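Local coordinates for protein gamma-glutamyl-gamma-aminobutyraldehyde dehydrogenase (Burkholderia cenocepacia, PDB 4LIH) that probably oxidises aldehydes such as gamma-glutamyl-gamma-aminobutyraldehyde to the corresponding acids with NAD(P)+ as the hydride acceptor, at residues Ala435-Thr440 and Asn461-Gly466. Residues are numbered along the deposited sequence; the frame is centred on the assembly and turned at random.
Sequences AAAVWT and NCYDEG
Asn461 binds the end of strand 435-439 through three hydrogen bonds. Asn461 N donates to Val438 O at 2.9 Å, carrying one more bond past strand 457-460, the parallel neighbour of strand 435-439. The side-chain amide continues the pairing: Asn461 OD1 accepts from Thr440 N at 2.8 Å, the donor lying in the carbonyl plane on a lone pair, while Asn461 ND2 donates to Thr440 O at 2.9 Å. That oxygen lies within the amide plane of Asn461, yet ND2 stands 36° out of the Thr440 carbonyl plane. Asn461 thus engages both polar backbone atoms of Thr440, and chi1 of -55° sets CG anti to the carbonyl carbon, beside the backbone N, on the side of Thr440.

The second tight element is the indole of Trp439. Asn461 CA lies over the six-membered ring of Trp439, 3.7 Å from its centroid and 23° off the normal, a CH-pi contact; the backbone N of Cys462 lies over the same face, 3.4 Å above the ring plane. Trp439 NE1 is hydrogen-bonded to Asn281 OD1 and the ring also packs on helix 290-302, so this buried indole joins the loop to strand 280-283 and that helix. Farther along, the contact narrows to Ala437 CB against Tyr463 CD2 at 3.4 Å; the Tyr463 hydroxyl is hydrogen-bonded to Thr310 O.

Beyond Tyr463 the loop diverges: Asp464 and Glu465 are partly exposed and Gly466 exposed, none touching the strand. Glu465 instead forms a salt bridge with Arg502 of a second subunit. Within this aldehyde dehydrogenase fold, two amide bonds to Thr440, just past the strand, together with the packed indole, would be expected to hold the loop's start in place; Cys462 O, buried against Ala437 and the indole without a hydrogen-bond partner in the model, is a cost that packing would have to offset.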
ATOM      1  N   ALA A 435     -13.270  17.916 -13.673  1.00  8.81           N
ATOM      2  CA  ALA A 435     -13.785  18.052 -12.354  1.00  8.98           C
ATOM      3  C   ALA A 435     -15.273  18.230 -12.413  1.00  9.05           C
ATOM      4  O   ALA A 435     -15.862  18.463 -13.505  1.00  9.22           O
ATOM      5  CB  ALA A 435     -13.109  19.214 -11.650  1.00  8.94           C
ATOM      6  N   ALA A 436     -15.867  18.088 -11.231  1.00  9.14           N
ATOM      7  CA  ALA A 436     -17.289  18.262 -11.037  1.00  9.03           C
ATOM      8  C   ALA A 436     -17.571  18.522  -9.561  1.00  9.03           C
ATOM      9  O   ALA A 436     -16.741  18.270  -8.674  1.00  9.03           O
ATOM     10  CB  ALA A 436     -18.002  17.004 -11.518  1.00  8.98           C
ATOM     11  N   ALA A 437     -18.764  19.014  -9.275  1.00  9.00           N
ATOM     12  CA  ALA A 437     -19.194  19.142  -7.866  1.00  8.92           C
ATOM     13  C   ALA A 437     -20.675  18.937  -7.664  1.00  9.04           C
ATOM     14  O   ALA A 437     -21.448  19.090  -8.617  1.00  8.86           O
ATOM     15  CB  ALA A 437     -18.796  20.502  -7.359  1.00  8.90           C
ATOM     16  N   VAL A 438     -21.065  18.524  -6.438  1.00  9.10           N
ATOM     17  CA  VAL A 438     -22.461  18.405  -6.064  1.00  9.42           C
ATOM     18  C   VAL A 438     -22.661  18.957  -4.651  1.00  9.63           C
ATOM     19  O   VAL A 438     -21.795  18.790  -3.784  1.00  9.16           O
ATOM     20  CB  VAL A 438     -23.030  16.960  -6.189  1.00  9.55           C
ATOM     21  CG1 VAL A 438     -22.233  15.948  -5.357  1.00  9.61           C
ATOM     22  CG2 VAL A 438     -24.515  16.982  -5.904  1.00  9.86           C
ATOM     23  N   TRP A 439     -23.763  19.692  -4.476  1.00  9.95           N
ATOM     24  CA  TRP A 439     -24.112  20.268  -3.166  1.00 10.34           C
ATOM     25  C   TRP A 439     -25.407  19.677  -2.664  1.00 10.76           C
ATOM     26  O   TRP A 439     -26.472  19.909  -3.261  1.00 10.86           O
ATOM     27  CB  TRP A 439     -24.253  21.792  -3.217  1.00 10.36           C
ATOM     28  CG  TRP A 439     -22.991  22.512  -3.642  1.00 10.18           C
ATOM     29  CD1 TRP A 439     -22.426  22.482  -4.881  1.00 10.08           C
ATOM     30  CD2 TRP A 439     -22.105  23.301  -2.818  1.00 10.17           C
ATOM     31  NE1 TRP A 439     -21.308  23.229  -4.898  1.00 10.01           N
ATOM     32  CE2 TRP A 439     -21.049  23.716  -3.642  1.00 10.06           C
ATOM     33  CE3 TRP A 439     -22.119  23.702  -1.474  1.00 10.26           C
ATOM     34  CZ2 TRP A 439     -20.026  24.565  -3.188  1.00  9.99           C
ATOM     35  CZ3 TRP A 439     -21.087  24.506  -1.000  1.00 10.23           C
ATOM     36  CH2 TRP A 439     -20.039  24.919  -1.858  1.00 10.14           C
ATOM     37  N   THR A 440     -25.325  18.967  -1.535  1.00 11.23           N
ATOM     38  CA  THR A 440     -26.452  18.271  -0.942  1.00 11.65           C
ATOM     39  C   THR A 440     -26.129  17.918   0.505  1.00 12.20           C
ATOM     40  O   THR A 440     -24.980  17.615   0.848  1.00 11.99           O
ATOM     41  CB  THR A 440     -26.833  16.985  -1.711  1.00 11.66           C
ATOM     42  OG1 THR A 440     -27.982  16.384  -1.108  1.00 11.66           O
ATOM     43  CG2 THR A 440     -25.671  15.948  -1.745  1.00 11.50           C
ATOM     44  N   ASN A 461     -20.147  19.680  -1.629  1.00  9.03           N
ATOM     45  CA  ASN A 461     -20.362  20.828  -0.731  1.00  9.16           C
ATOM     46  C   ASN A 461     -19.136  21.717  -0.610  1.00  9.03           C
ATOM     47  O   ASN A 461     -18.905  22.311   0.419  1.00  8.79           O
ATOM     48  CB  ASN A 461     -20.901  20.384   0.654  1.00  9.39           C
ATOM     49  CG  ASN A 461     -22.144  19.571   0.549  1.00  9.59           C
ATOM     50  OD1 ASN A 461     -22.900  19.728  -0.405  1.00  9.84           O
ATOM     51  ND2 ASN A 461     -22.412  18.715   1.547  1.00  9.72           N
ATOM     52  N   CYS A 462     -18.399  21.795  -1.730  1.00  8.91           N
ATOM     53  CA  CYS A 462     -17.270  22.637  -1.900  1.00  9.03           C
ATOM     54  C   CYS A 462     -16.983  22.713  -3.399  1.00  9.10           C
ATOM     55  O   CYS A 462     -17.700  22.108  -4.213  1.00  9.22           O
ATOM     56  CB  CYS A 462     -16.015  22.158  -1.098  1.00  9.00           C
ATOM     57  SG  CYS A 462     -15.407  20.529  -1.490  1.00  8.89           S
ATOM     58  N   TYR A 463     -16.010  23.530  -3.743  1.00  9.17           N
ATOM     59  CA  TYR A 463     -15.544  23.625  -5.133  1.00  9.27           C
ATOM     60  C   TYR A 463     -14.137  24.197  -5.064  1.00  9.51           C
ATOM     61  O   TYR A 463     -13.909  25.164  -4.399  1.00  9.51           O
ATOM     62  CB  TYR A 463     -16.401  24.527  -5.999  1.00  9.20           C
ATOM     63  CG  TYR A 463     -16.194  24.193  -7.421  1.00  8.95           C
ATOM     64  CD1 TYR A 463     -15.076  24.695  -8.117  1.00  8.92           C
ATOM     65  CD2 TYR A 463     -17.075  23.371  -8.077  1.00  8.92           C
ATOM     66  CE1 TYR A 463     -14.854  24.357  -9.450  1.00  8.80           C
ATOM     67  CE2 TYR A 463     -16.847  22.975  -9.406  1.00  8.89           C
ATOM     68  CZ  TYR A 463     -15.751  23.494 -10.087  1.00  8.72           C
ATOM     69  OH  TYR A 463     -15.524  23.112 -11.381  1.00  8.53           O
ATOM     70  N   ASP A 464     -13.195  23.539  -5.724  1.00  9.98           N
ATOM     71  CA  ASP A 464     -11.794  23.991  -5.775  1.00 10.47           C
ATOM     72  C   ASP A 464     -11.278  24.197  -4.365  1.00 10.33           C
ATOM     73  O   ASP A 464     -10.628  25.170  -4.101  1.00 10.42           O
ATOM     74  CB  ASP A 464     -11.665  25.273  -6.631  1.00 11.25           C
ATOM     75  CG  ASP A 464     -10.231  25.702  -6.862  1.00 12.26           C
ATOM     76  OD1 ASP A 464      -9.347  24.799  -7.001  1.00 12.91           O
ATOM     77  OD2 ASP A 464      -9.996  26.954  -6.945  1.00 13.44           O
ATOM     78  N   GLU A 465     -11.563  23.224  -3.501  1.00 10.20           N
ATOM     79  CA  GLU A 465     -11.409  23.313  -2.065  1.00 10.12           C
ATOM     80  C   GLU A 465      -9.967  23.022  -1.720  1.00 10.10           C
ATOM     81  O   GLU A 465      -9.429  21.933  -2.034  1.00  9.77           O
ATOM     82  CB  GLU A 465     -12.312  22.279  -1.382  1.00 10.16           C
ATOM     83  CG  GLU A 465     -12.155  22.116   0.135  1.00 10.35           C
ATOM     84  CD  GLU A 465     -12.623  23.317   0.936  1.00 10.56           C
ATOM     85  OE1 GLU A 465     -13.508  24.020   0.440  1.00 10.49           O
ATOM     86  OE2 GLU A 465     -12.129  23.554   2.095  1.00 10.63           O
ATOM     87  N   GLY A 466      -9.338  23.994  -1.086  1.00  9.99           N
ATOM     88  CA  GLY A 466      -7.965  23.844  -0.647  1.00 10.24           C
ATOM     89  C   GLY A 466      -6.965  23.559  -1.742  1.00 10.29           C
ATOM     90  O   GLY A 466      -7.136  23.980  -2.919  1.00 10.33           O
TER